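PDB 3BYI: Rho GTPase-activating protein 15 from Homo sapiens, which activates the GTPase activity of Rho-type GTPases, Rac1 among them, through its RhoGAP domain, returning them to the inactive GDP-bound state. Local coordinates for residues A[164-167]-A[168-172]; A[173-176]-A[177-180]. One frame throughout, in Å; residues are numbered along the deposited sequence.

Overall arrangement
Contact 1 (164-167 with 168-172) and contact 2 (173-176 with 177-180) lie at the start and far end of helix 168-180 of the all-helical RhoGAP domain, contact 1 including the loop before it; their centres are about 12 Å apart. Contact 1 is partly buried, its centre about 15 Å from the chain centre, and largely polar: the Ser-170 hydroxyl, an Asx turn and a water manage the entry from the loop. Contact 2 lies deeper, its centre about 8 Å from the chain centre, among apolar neighbours, with backbone bonds, a proline kink and a threonine hydroxyl bonded to the preceding turn. Both come close to Arg-58, the predicted arginine finger, through Met-166 and Val-174.

Contact 1: A[164-167]-A[168-172]; sequences NLMS and TQSLG
The flat peptide carbonyl of Ser-167 receives Leu-171 N at 3.0 Å from its O, with the donor tilted 24° out of the carbonyl plane. The side chain of Leu-171 closes over the same oxygen, CG lying 3.5 Å from Ser-167 O. A second flat group, the Gln-169 amide, passes near the Ser-167 side chain, OE1 coming within 3.9 Å of Ser-167 OG, while its NE2 is taken by Glu-201. The third is the Asn-164 amide: its OD1 accepts Met-166 N at 2.9 Å, in the carbonyl plane, which makes an Asx turn around Leu-165, a residue of positive phi just past helix 161-164.

Ser-167 is the N-cap of the next helix. Its backbone N donates to Ser-170 OG at 2.9 Å, a bond from the N-cap backbone to the side chain of the third helical residue. Ser-170 OG stands between its own backbone N and carbonyl carbon (chi1 58°), facing back to the loop, and also bonds a water that donates to Leu-165 O, so the hydroxyl has two partners, the Ser-167 N-H and the water. On the apolar side Met-166, bent at chi2 and chi3, swings CE forward to 3.5 Å from Leu-171 CD2, the two side chains crossing at about a right angle.

Asn-164 ND2 ties the turn to Ile-157 O and Leu-51 O. Met-166 reaches both Ile-157 and Arg-58, the predicted arginine finger. Leu-171 packs between helices 141-159 and 189-205, and Thr-168 likewise touches both, so the first turn of the helix meets both neighbours.

Contact 2: A[173-176]-A[177-180]; sequences IVFG and PTLL
Pro-177 lays its ring against the preceding turn, with CD 3.2 Å from Ile-173 O. Having no N-H, it cannot make the backbone bond expected there, and the helix kinks. The next carbonyl, Val-174 O, is picked up by a side chain instead: Thr-178 OG1 donates to it at 3.0 Å, from 32° out of the carbonyl plane. Thr-178 OG1 sits anti to its own carbonyl carbon (chi1 -69°), which leaves it beside the backbone N and facing the previous turn. Regular bonding then resumes, with Leu-179 N to Phe-175 O and Leu-180 N to Gly-176 O.

Side chains cover these oxygens. Leu-179 CG rests 3.2 Å from Phe-175 O, while its CD1 methyl meets Phe-175 CB at 3.8 Å. Leu-180 folds CD1 to 3.5 Å from Gly-176 O. Around the Phe-175 ring, Leu-179 CD1 and Thr-178 CG2 approach obliquely, and Val-174 CG1 lies over one face, offset toward the rim.

Farther out, Tyr-57 makes a T-shaped stack with Phe-175, and Leu-154 of helix 141-159 also packs on it. Leu-179 is set among Leu-150, Phe-151 and Phe-100, and Leu-180 against Ile-199. The Thr-178 hydroxyl has a further, weak hydrogen bond from Arg-101 NH2.

What results is a proline-kinked helix with a threonine hydroxyl bonded to Val-174 O beside the break. It runs through the helical core of the RhoGAP domain, where Val-174 lies close to Arg-58, the predicted arginine finger that would stabilise the transition state of GTP hydrolysis.

Contact 1: A[164-167]-A[168-172]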
loop_
_atom_site.group_PDB
_atom_site.type_symbol
_atom_site.label_atom_id
_atom_site.label_comp_id
_atom_site.label_asym_id
_atom_site.label_seq_id
_atom_site.Cartn_x
_atom_site.Cartn_y
_atom_site.Cartn_z
ATOM N N ASN A 164 -12.733 6.044 -14.092
ATOM C CA ASN A 164 -12.212 4.772 -13.567
ATOM C C ASN A 164 -13.214 3.878 -12.804
ATOM O O ASN A 164 -12.935 2.714 -12.522
ATOM C CB ASN A 164 -10.939 4.991 -12.731
ATOM C CG ASN A 164 -11.159 5.821 -11.468
ATOM O OD1 ASN A 164 -12.110 5.654 -10.722
ATOM N ND2 ASN A 164 -10.207 6.657 -11.191
ATOM N N LEU A 165 -14.368 4.436 -12.467
ATOM C CA LEU A 165 -15.474 3.693 -11.852
ATOM C C LEU A 165 -15.138 3.179 -10.460
ATOM O O LEU A 165 -15.749 2.235 -9.984
ATOM C CB LEU A 165 -15.963 2.511 -12.744
ATOM C CG LEU A 165 -16.142 2.777 -14.241
ATOM C CD1 LEU A 165 -16.668 1.555 -14.925
ATOM C CD2 LEU A 165 -17.055 3.923 -14.438
ATOM N N MET A 166 -14.156 3.792 -9.820
ATOM C CA MET A 166 -13.810 3.470 -8.446
ATOM C C MET A 166 -14.446 4.501 -7.529
ATOM O O MET A 166 -14.908 5.534 -7.960
ATOM C CB MET A 166 -12.296 3.451 -8.242
ATOM C CG MET A 166 -11.574 2.367 -9.013
ATOM S SD MET A 166 -12.172 0.731 -8.542
ATOM C CE MET A 166 -11.177 0.440 -7.083
ATOM N N SER A 167 -14.503 4.189 -6.256
ATOM C CA SER A 167 -15.054 5.094 -5.273
ATOM C C SER A 167 -14.215 4.986 -4.014
ATOM O O SER A 167 -13.360 4.125 -3.918
ATOM C CB SER A 167 -16.501 4.742 -4.984
ATOM O OG SER A 167 -16.603 3.471 -4.393
ATOM N N THR A 168 -14.471 5.867 -3.053
ATOM C CA THR A 168 -13.876 5.751 -1.725
ATOM C C THR A 168 -14.168 4.369 -1.087
ATOM O O THR A 168 -13.289 3.777 -0.496
ATOM C CB THR A 168 -14.410 6.895 -0.832
ATOM O OG1 THR A 168 -14.106 8.128 -1.481
ATOM C CG2 THR A 168 -13.776 6.878 0.600
ATOM N N GLN A 169 -15.394 3.858 -1.272
ATOM C CA GLN A 169 -15.813 2.609 -0.684
ATOM C C GLN A 169 -15.087 1.404 -1.331
ATOM O O GLN A 169 -14.588 0.529 -0.623
ATOM C CB GLN A 169 -17.319 2.461 -0.805
ATOM C CG GLN A 169 -18.171 3.475 0.068
ATOM C CD GLN A 169 -17.945 4.997 -0.189
ATOM O OE1 GLN A 169 -17.978 5.504 -1.338
ATOM N NE2 GLN A 169 -17.770 5.730 0.909
ATOM N N SER A 170 -14.995 1.371 -2.657
ATOM C CA SER A 170 -14.326 0.254 -3.350
ATOM C C SER A 170 -12.806 0.273 -3.194
ATOM O O SER A 170 -12.177 -0.793 -3.178
ATOM C CB SER A 170 -14.764 0.211 -4.826
ATOM O OG SER A 170 -14.466 1.424 -5.464
ATOM N N LEU A 171 -12.220 1.466 -3.079
ATOM C CA LEU A 171 -10.789 1.562 -2.717
ATOM C C LEU A 171 -10.570 1.149 -1.252
ATOM O O LEU A 171 -9.588 0.503 -0.960
ATOM C CB LEU A 171 -10.161 2.925 -3.047
ATOM C CG LEU A 171 -10.081 3.210 -4.548
ATOM C CD1 LEU A 171 -9.916 4.676 -4.797
ATOM C CD2 LEU A 171 -8.948 2.419 -5.204
ATOM N N GLY A 172 -11.495 1.478 -0.348
ATOM C CA GLY A 172 -11.400 1.009 1.035
ATOM C C GLY A 172 -11.475 -0.494 1.156
ATOM O O GLY A 172 -10.835 -1.060 2.001
HETATM O O HOH W 1 -16.364 1.414 -7.314
#

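Contact 2: A[173-176]-A[177-180]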
loop_
_atom_site.group_PDB
_atom_site.type_symbol
_atom_site.label_atom_id
_atom_site.label_comp_id
_atom_site.label_asym_id
_atom_site.label_seq_id
_atom_site.Cartn_x
_atom_site.Cartn_y
_atom_site.Cartn_z
ATOM N N ILE A 173 -12.259 -1.128 0.295
ATOM C CA ILE A 173 -12.359 -2.593 0.223
ATOM C C ILE A 173 -11.028 -3.218 -0.183
ATOM O O ILE A 173 -10.672 -4.292 0.329
ATOM C CB ILE A 173 -13.500 -3.051 -0.773
ATOM C CG1 ILE A 173 -14.891 -2.778 -0.167
ATOM C CG2 ILE A 173 -13.378 -4.572 -1.119
ATOM C CD1 ILE A 173 -16.047 -2.780 -1.192
ATOM N N VAL A 174 -10.330 -2.561 -1.112
ATOM C CA VAL A 174 -9.023 -2.999 -1.597
ATOM C C VAL A 174 -7.950 -2.740 -0.552
ATOM O O VAL A 174 -7.224 -3.654 -0.184
ATOM C CB VAL A 174 -8.645 -2.315 -2.942
ATOM C CG1 VAL A 174 -7.218 -2.672 -3.368
ATOM C CG2 VAL A 174 -9.624 -2.732 -4.037
ATOM N N PHE A 175 -7.892 -1.513 -0.045
ATOM C CA PHE A 175 -6.746 -1.068 0.761
ATOM C C PHE A 175 -6.868 -1.323 2.251
ATOM O O PHE A 175 -5.868 -1.275 2.953
ATOM C CB PHE A 175 -6.395 0.401 0.443
ATOM C CG PHE A 175 -5.700 0.547 -0.847
ATOM C CD1 PHE A 175 -6.400 0.874 -2.001
ATOM C CD2 PHE A 175 -4.355 0.233 -0.950
ATOM C CE1 PHE A 175 -5.729 0.950 -3.198
ATOM C CE2 PHE A 175 -3.700 0.279 -2.138
ATOM C CZ PHE A 175 -4.381 0.657 -3.263
ATOM N N GLY A 176 -8.083 -1.594 2.715
ATOM C CA GLY A 176 -8.308 -1.932 4.104
ATOM C C GLY A 176 -7.492 -3.122 4.532
ATOM O O GLY A 176 -6.654 -3.014 5.405
ATOM N N PRO A 177 -7.750 -4.272 3.911
ATOM C CA PRO A 177 -6.971 -5.472 4.172
ATOM C C PRO A 177 -5.483 -5.340 3.804
ATOM O O PRO A 177 -4.655 -5.937 4.465
ATOM C CB PRO A 177 -7.653 -6.529 3.284
ATOM C CG PRO A 177 -8.977 -5.979 2.950
ATOM C CD PRO A 177 -8.844 -4.508 2.957
ATOM N N THR A 178 -5.179 -4.593 2.742
ATOM C CA THR A 178 -3.815 -4.434 2.238
ATOM C C THR A 178 -2.919 -3.655 3.232
ATOM O O THR A 178 -1.760 -3.984 3.395
ATOM C CB THR A 178 -3.873 -3.750 0.805
ATOM O OG1 THR A 178 -4.437 -4.667 -0.149
ATOM C CG2 THR A 178 -2.544 -3.325 0.295
ATOM N N LEU A 179 -3.489 -2.654 3.896
ATOM C CA LEU A 179 -2.722 -1.701 4.695
ATOM C C LEU A 179 -2.844 -1.920 6.203
ATOM O O LEU A 179 -1.955 -1.529 6.961
ATOM C CB LEU A 179 -3.143 -0.274 4.305
ATOM C CG LEU A 179 -2.981 0.102 2.805
ATOM C CD1 LEU A 179 -3.428 1.472 2.590
ATOM C CD2 LEU A 179 -1.569 0.003 2.340
ATOM N N LEU A 180 -3.939 -2.541 6.640
ATOM C CA LEU A 180 -4.185 -2.783 8.061
ATOM C C LEU A 180 -4.151 -4.276 8.438
ATOM O O LEU A 180 -3.798 -4.642 9.576
ATOM C CB LEU A 180 -5.517 -2.165 8.466
ATOM C CG LEU A 180 -5.560 -0.630 8.427
ATOM C CD1 LEU A 180 -6.338 0.006 7.244
ATOM C CD2 LEU A 180 -6.112 -0.148 9.728
#